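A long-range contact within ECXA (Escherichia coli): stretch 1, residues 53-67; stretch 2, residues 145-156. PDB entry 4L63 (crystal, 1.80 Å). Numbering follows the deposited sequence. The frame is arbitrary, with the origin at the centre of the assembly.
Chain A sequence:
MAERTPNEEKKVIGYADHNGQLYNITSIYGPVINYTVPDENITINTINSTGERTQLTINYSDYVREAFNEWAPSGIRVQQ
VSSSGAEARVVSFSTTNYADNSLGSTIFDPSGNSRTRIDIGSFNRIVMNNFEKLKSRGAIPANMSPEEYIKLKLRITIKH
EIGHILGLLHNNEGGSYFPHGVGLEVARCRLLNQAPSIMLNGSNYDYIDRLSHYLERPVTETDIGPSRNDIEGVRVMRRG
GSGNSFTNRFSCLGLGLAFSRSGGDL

Stretch 1 (53-67) RTQLTINYSDYVREA
Stretch 2 (145-156) SPEEYIKLKLRI

Long-range contacts often combine an apolar seam with a polar contact at one end, and ECXA offers a compact example. Residues 53-59 run extended, with a weakly bonded strand at about 56-59 (phi near -150°, psi near 140°, relaxing at N59), then turn into a helix from about Y60. The partner is a helix from about P146 through I156, capped by S145 (chi1 p), whose OG accepts weak bonds from E147 N and E148 N. The N-to-C direction of the strand makes 36° with that of this helix (signed crossing -36°), so the two run roughly the same way; the first helix makes 57° (signed -57°). The register sets L56 CA 6.4 Å from E147 CA and Y63 CA 6.6 Å from R155 CA.

Alternation along the extended chain turns T54, L56 and I58 toward the partner, and Q55 and T57 away. T54, chi1 m, places CG2 3.7 Å from P146 CB. L56 (t, p) lays CD2 3.6 Å from I150 CG2, I150 being m, t, while L56 CD1 lies 4.0 Å from K151 CE. I58 (t, p) reaches L154 more loosely, I58 CG2 to L154 CD2 4.3 Å. L154, also t, p, presents the same CD2 to Y63 CD2 at 3.7 Å.

Y63 buries the most surface. With chi1 -86° and chi2 49°, its ring offers a face to R155. The CA-to-CB bond of R155 points sideways to stretch 1, but m, t, t with chi4 -83° brings the end of the side chain nearer: R155 CG lies 3.5 Å from Y63 CE2, and the guanidinium stacks flat, planes at 20°, with R155 CZ over the ring face, a cation-pi contact. E66, t, m, brings OE1 to the guanidinium edge, near its plane, 3.4 Å from R155 NH2, a salt bridge. No hydrogen bond crosses the interface; nearby, K151 NZ and E147 OE2 form a salt bridge at 3.5 Å within the second helix.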

# COMPACT_ATOMS: atom_id res chain seq x y z
N ARG A 53 22.98 -25.38 -37.59
CA ARG A 53 23.50 -24.02 -37.65
C ARG A 53 22.38 -23.02 -37.92
O ARG A 53 21.51 -23.27 -38.76
CB ARG A 53 24.58 -23.91 -38.72
N THR A 54 22.40 -21.89 -37.21
CA THR A 54 21.41 -20.82 -37.42
C THR A 54 22.05 -19.68 -38.21
O THR A 54 23.27 -19.65 -38.35
CB THR A 54 20.89 -20.28 -36.07
OG1 THR A 54 20.80 -21.36 -35.12
CG2 THR A 54 19.52 -19.63 -36.24
N GLN A 55 21.26 -18.76 -38.77
CA GLN A 55 21.89 -17.51 -39.22
C GLN A 55 21.03 -16.21 -39.06
O GLN A 55 19.83 -16.19 -39.33
CB GLN A 55 22.44 -17.66 -40.65
CG GLN A 55 23.23 -16.38 -41.03
CD GLN A 55 23.98 -16.43 -42.34
OE1 GLN A 55 24.02 -17.47 -43.00
NE2 GLN A 55 24.62 -15.33 -42.70
N LEU A 56 21.70 -15.15 -38.57
CA LEU A 56 21.06 -13.86 -38.23
C LEU A 56 22.02 -12.63 -38.17
O LEU A 56 23.12 -12.72 -37.62
CB LEU A 56 20.34 -13.97 -36.88
CG LEU A 56 19.94 -12.66 -36.18
CD1 LEU A 56 18.69 -12.06 -36.81
CD2 LEU A 56 19.77 -12.83 -34.68
N THR A 57 21.59 -11.50 -38.72
CA THR A 57 22.29 -10.21 -38.57
C THR A 57 21.27 -9.06 -38.43
O THR A 57 20.22 -9.08 -39.06
CB THR A 57 23.25 -9.92 -39.76
OG1 THR A 57 24.06 -8.77 -39.48
CG2 THR A 57 22.48 -9.70 -41.06
N ILE A 58 21.57 -8.08 -37.58
CA ILE A 58 20.64 -6.98 -37.35
C ILE A 58 21.39 -5.77 -36.81
O ILE A 58 22.44 -5.91 -36.18
CB ILE A 58 19.49 -7.39 -36.38
CG1 ILE A 58 18.32 -6.40 -36.45
CG2 ILE A 58 20.01 -7.54 -34.95
CD1 ILE A 58 17.58 -6.40 -37.78
N ASN A 59 20.86 -4.57 -37.05
CA ASN A 59 21.55 -3.35 -36.69
C ASN A 59 21.48 -3.03 -35.19
O ASN A 59 20.41 -3.01 -34.59
CB ASN A 59 21.00 -2.21 -37.56
CG ASN A 59 19.54 -2.41 -37.91
OD1 ASN A 59 18.95 -3.43 -37.57
ND2 ASN A 59 19.01 -1.52 -38.74
N TYR A 60 22.67 -2.84 -34.61
CA TYR A 60 22.84 -2.51 -33.21
C TYR A 60 22.05 -1.26 -32.85
O TYR A 60 21.49 -1.14 -31.76
CB TYR A 60 24.33 -2.31 -32.89
CG TYR A 60 24.69 -2.47 -31.44
CD1 TYR A 60 23.92 -3.25 -30.59
CD2 TYR A 60 25.80 -1.83 -30.91
CE1 TYR A 60 24.24 -3.40 -29.26
CE2 TYR A 60 26.14 -1.97 -29.57
CZ TYR A 60 25.35 -2.76 -28.76
OH TYR A 60 25.69 -2.90 -27.44
N SER A 61 22.02 -0.34 -33.80
CA SER A 61 21.47 0.99 -33.63
C SER A 61 19.96 0.98 -33.49
O SER A 61 19.40 1.80 -32.77
CB SER A 61 21.87 1.87 -34.82
OG SER A 61 21.81 3.25 -34.50
N ASP A 62 19.30 0.02 -34.14
CA ASP A 62 17.84 -0.05 -34.07
C ASP A 62 17.38 -0.67 -32.77
O ASP A 62 16.23 -0.49 -32.37
CB ASP A 62 17.24 -0.88 -35.21
CG ASP A 62 17.44 -0.26 -36.58
OD1 ASP A 62 18.14 0.77 -36.70
OD2 ASP A 62 16.82 -0.79 -37.54
N TYR A 63 18.25 -1.46 -32.17
CA TYR A 63 17.90 -2.17 -30.95
C TYR A 63 18.15 -1.29 -29.74
O TYR A 63 17.38 -1.31 -28.79
CB TYR A 63 18.67 -3.48 -30.87
CG TYR A 63 17.99 -4.62 -31.60
CD1 TYR A 63 17.54 -4.45 -32.91
CD2 TYR A 63 17.77 -5.84 -30.99
CE1 TYR A 63 16.91 -5.47 -33.58
CE2 TYR A 63 17.14 -6.88 -31.66
CZ TYR A 63 16.72 -6.69 -32.95
OH TYR A 63 16.09 -7.71 -33.62
N VAL A 64 19.23 -0.51 -29.79
CA VAL A 64 19.46 0.48 -28.75
C VAL A 64 18.36 1.52 -28.85
O VAL A 64 17.85 1.99 -27.82
CB VAL A 64 20.84 1.14 -28.88
CG1 VAL A 64 21.05 2.17 -27.80
CG2 VAL A 64 21.93 0.08 -28.81
N ARG A 65 17.99 1.85 -30.09
CA ARG A 65 16.87 2.74 -30.39
C ARG A 65 15.59 2.27 -29.71
O ARG A 65 14.98 3.00 -28.93
CB ARG A 65 16.64 2.81 -31.91
CG ARG A 65 15.87 4.04 -32.38
CD ARG A 65 16.56 4.72 -33.54
NE ARG A 65 16.27 4.10 -34.83
CZ ARG A 65 17.17 3.47 -35.58
NH1 ARG A 65 18.42 3.36 -35.16
NH2 ARG A 65 16.82 2.94 -36.75
N GLU A 66 15.20 1.04 -30.01
CA GLU A 66 13.92 0.49 -29.56
C GLU A 66 13.90 0.28 -28.05
O GLU A 66 12.90 0.55 -27.40
CB GLU A 66 13.63 -0.82 -30.29
CG GLU A 66 12.19 -1.29 -30.22
CD GLU A 66 11.84 -1.97 -28.91
OE1 GLU A 66 12.76 -2.51 -28.26
OE2 GLU A 66 10.64 -1.98 -28.54
N ALA A 67 15.03 -0.18 -27.51
CA ALA A 67 15.14 -0.49 -26.09
C ALA A 67 14.99 0.76 -25.24
O ALA A 67 14.42 0.71 -24.16
CB ALA A 67 16.46 -1.17 -25.80
N SER A 145 11.09 -19.53 -34.31
CA SER A 145 12.28 -20.13 -34.91
C SER A 145 13.51 -19.85 -34.05
O SER A 145 13.47 -18.97 -33.18
CB SER A 145 12.49 -19.59 -36.33
OG SER A 145 12.88 -18.23 -36.31
N PRO A 146 14.60 -20.61 -34.28
CA PRO A 146 15.87 -20.30 -33.62
C PRO A 146 16.33 -18.87 -33.90
O PRO A 146 17.05 -18.28 -33.09
CB PRO A 146 16.84 -21.31 -34.23
CG PRO A 146 15.98 -22.47 -34.59
CD PRO A 146 14.67 -21.88 -35.03
N GLU A 147 15.90 -18.32 -35.04
CA GLU A 147 16.27 -16.96 -35.40
C GLU A 147 15.65 -15.92 -34.46
O GLU A 147 16.35 -15.02 -34.00
CB GLU A 147 15.86 -16.66 -36.85
CG GLU A 147 15.74 -15.18 -37.16
CD GLU A 147 16.16 -14.83 -38.57
OE1 GLU A 147 16.39 -15.77 -39.37
OE2 GLU A 147 16.28 -13.63 -38.88
N GLU A 148 14.36 -16.05 -34.17
CA GLU A 148 13.68 -15.03 -33.38
C GLU A 148 13.80 -15.22 -31.87
O GLU A 148 13.56 -14.29 -31.11
CB GLU A 148 12.20 -14.92 -33.76
CG GLU A 148 11.57 -16.20 -34.26
CD GLU A 148 10.31 -15.93 -35.06
OE1 GLU A 148 10.38 -15.13 -36.02
OE2 GLU A 148 9.26 -16.50 -34.72
N TYR A 149 14.19 -16.42 -31.43
CA TYR A 149 14.50 -16.61 -30.01
C TYR A 149 15.82 -15.92 -29.69
O TYR A 149 16.07 -15.55 -28.54
CB TYR A 149 14.55 -18.09 -29.64
CG TYR A 149 15.06 -18.35 -28.24
CD1 TYR A 149 14.23 -18.20 -27.13
CD2 TYR A 149 16.38 -18.74 -28.02
CE1 TYR A 149 14.69 -18.43 -25.85
CE2 TYR A 149 16.85 -18.97 -26.73
CZ TYR A 149 16.00 -18.81 -25.66
OH TYR A 149 16.47 -19.04 -24.38
N ILE A 150 16.66 -15.73 -30.71
CA ILE A 150 17.93 -15.03 -30.54
C ILE A 150 17.72 -13.51 -30.55
O ILE A 150 18.41 -12.78 -29.83
CB ILE A 150 18.95 -15.46 -31.63
CG1 ILE A 150 19.34 -16.93 -31.44
CG2 ILE A 150 20.20 -14.60 -31.57
CD1 ILE A 150 20.15 -17.50 -32.58
N LYS A 151 16.76 -13.03 -31.35
CA LYS A 151 16.40 -11.61 -31.33
C LYS A 151 15.70 -11.25 -30.02
O LYS A 151 15.92 -10.17 -29.47
CB LYS A 151 15.49 -11.25 -32.52
CG LYS A 151 15.79 -12.00 -33.80
CD LYS A 151 14.59 -12.00 -34.75
CE LYS A 151 14.83 -11.18 -36.00
NZ LYS A 151 13.94 -11.65 -37.10
N LEU A 152 14.85 -12.15 -29.54
CA LEU A 152 14.17 -11.97 -28.26
C LEU A 152 15.19 -11.78 -27.15
O LEU A 152 15.12 -10.83 -26.37
CB LEU A 152 13.26 -13.16 -27.96
CG LEU A 152 12.60 -13.20 -26.57
CD1 LEU A 152 11.75 -11.95 -26.36
CD2 LEU A 152 11.76 -14.46 -26.39
N LYS A 153 16.16 -12.70 -27.10
CA LYS A 153 17.22 -12.67 -26.10
C LYS A 153 18.06 -11.40 -26.22
O LYS A 153 18.52 -10.86 -25.22
CB LYS A 153 18.11 -13.91 -26.25
CG LYS A 153 18.41 -14.63 -24.94
CD LYS A 153 17.22 -15.44 -24.47
CE LYS A 153 17.53 -16.21 -23.20
NZ LYS A 153 18.32 -15.41 -22.22
N LEU A 154 18.24 -10.92 -27.45
CA LEU A 154 19.05 -9.73 -27.67
C LEU A 154 18.35 -8.47 -27.15
O LEU A 154 18.98 -7.64 -26.49
CB LEU A 154 19.39 -9.56 -29.15
CG LEU A 154 20.68 -8.77 -29.38
CD1 LEU A 154 21.89 -9.68 -29.25
CD2 LEU A 154 20.67 -8.07 -30.73
N ARG A 155 17.06 -8.31 -27.46
CA ARG A 155 16.31 -7.16 -26.98
C ARG A 155 16.25 -7.14 -25.46
O ARG A 155 16.51 -6.11 -24.83
CB ARG A 155 14.89 -7.14 -27.54
CG ARG A 155 14.83 -6.94 -29.04
CD ARG A 155 13.39 -6.83 -29.52
NE ARG A 155 13.33 -6.68 -30.98
CZ ARG A 155 13.47 -5.53 -31.62
NH1 ARG A 155 13.40 -5.49 -32.94
NH2 ARG A 155 13.67 -4.41 -30.94
N ILE A 156 15.88 -8.28 -24.87
CA ILE A 156 15.89 -8.45 -23.42
C ILE A 156 17.24 -8.05 -22.84
O ILE A 156 17.30 -7.25 -21.90
CB ILE A 156 15.59 -9.90 -23.02
CG1 ILE A 156 14.18 -10.30 -23.44
CG2 ILE A 156 15.79 -10.09 -21.51
CD1 ILE A 156 13.81 -11.73 -23.10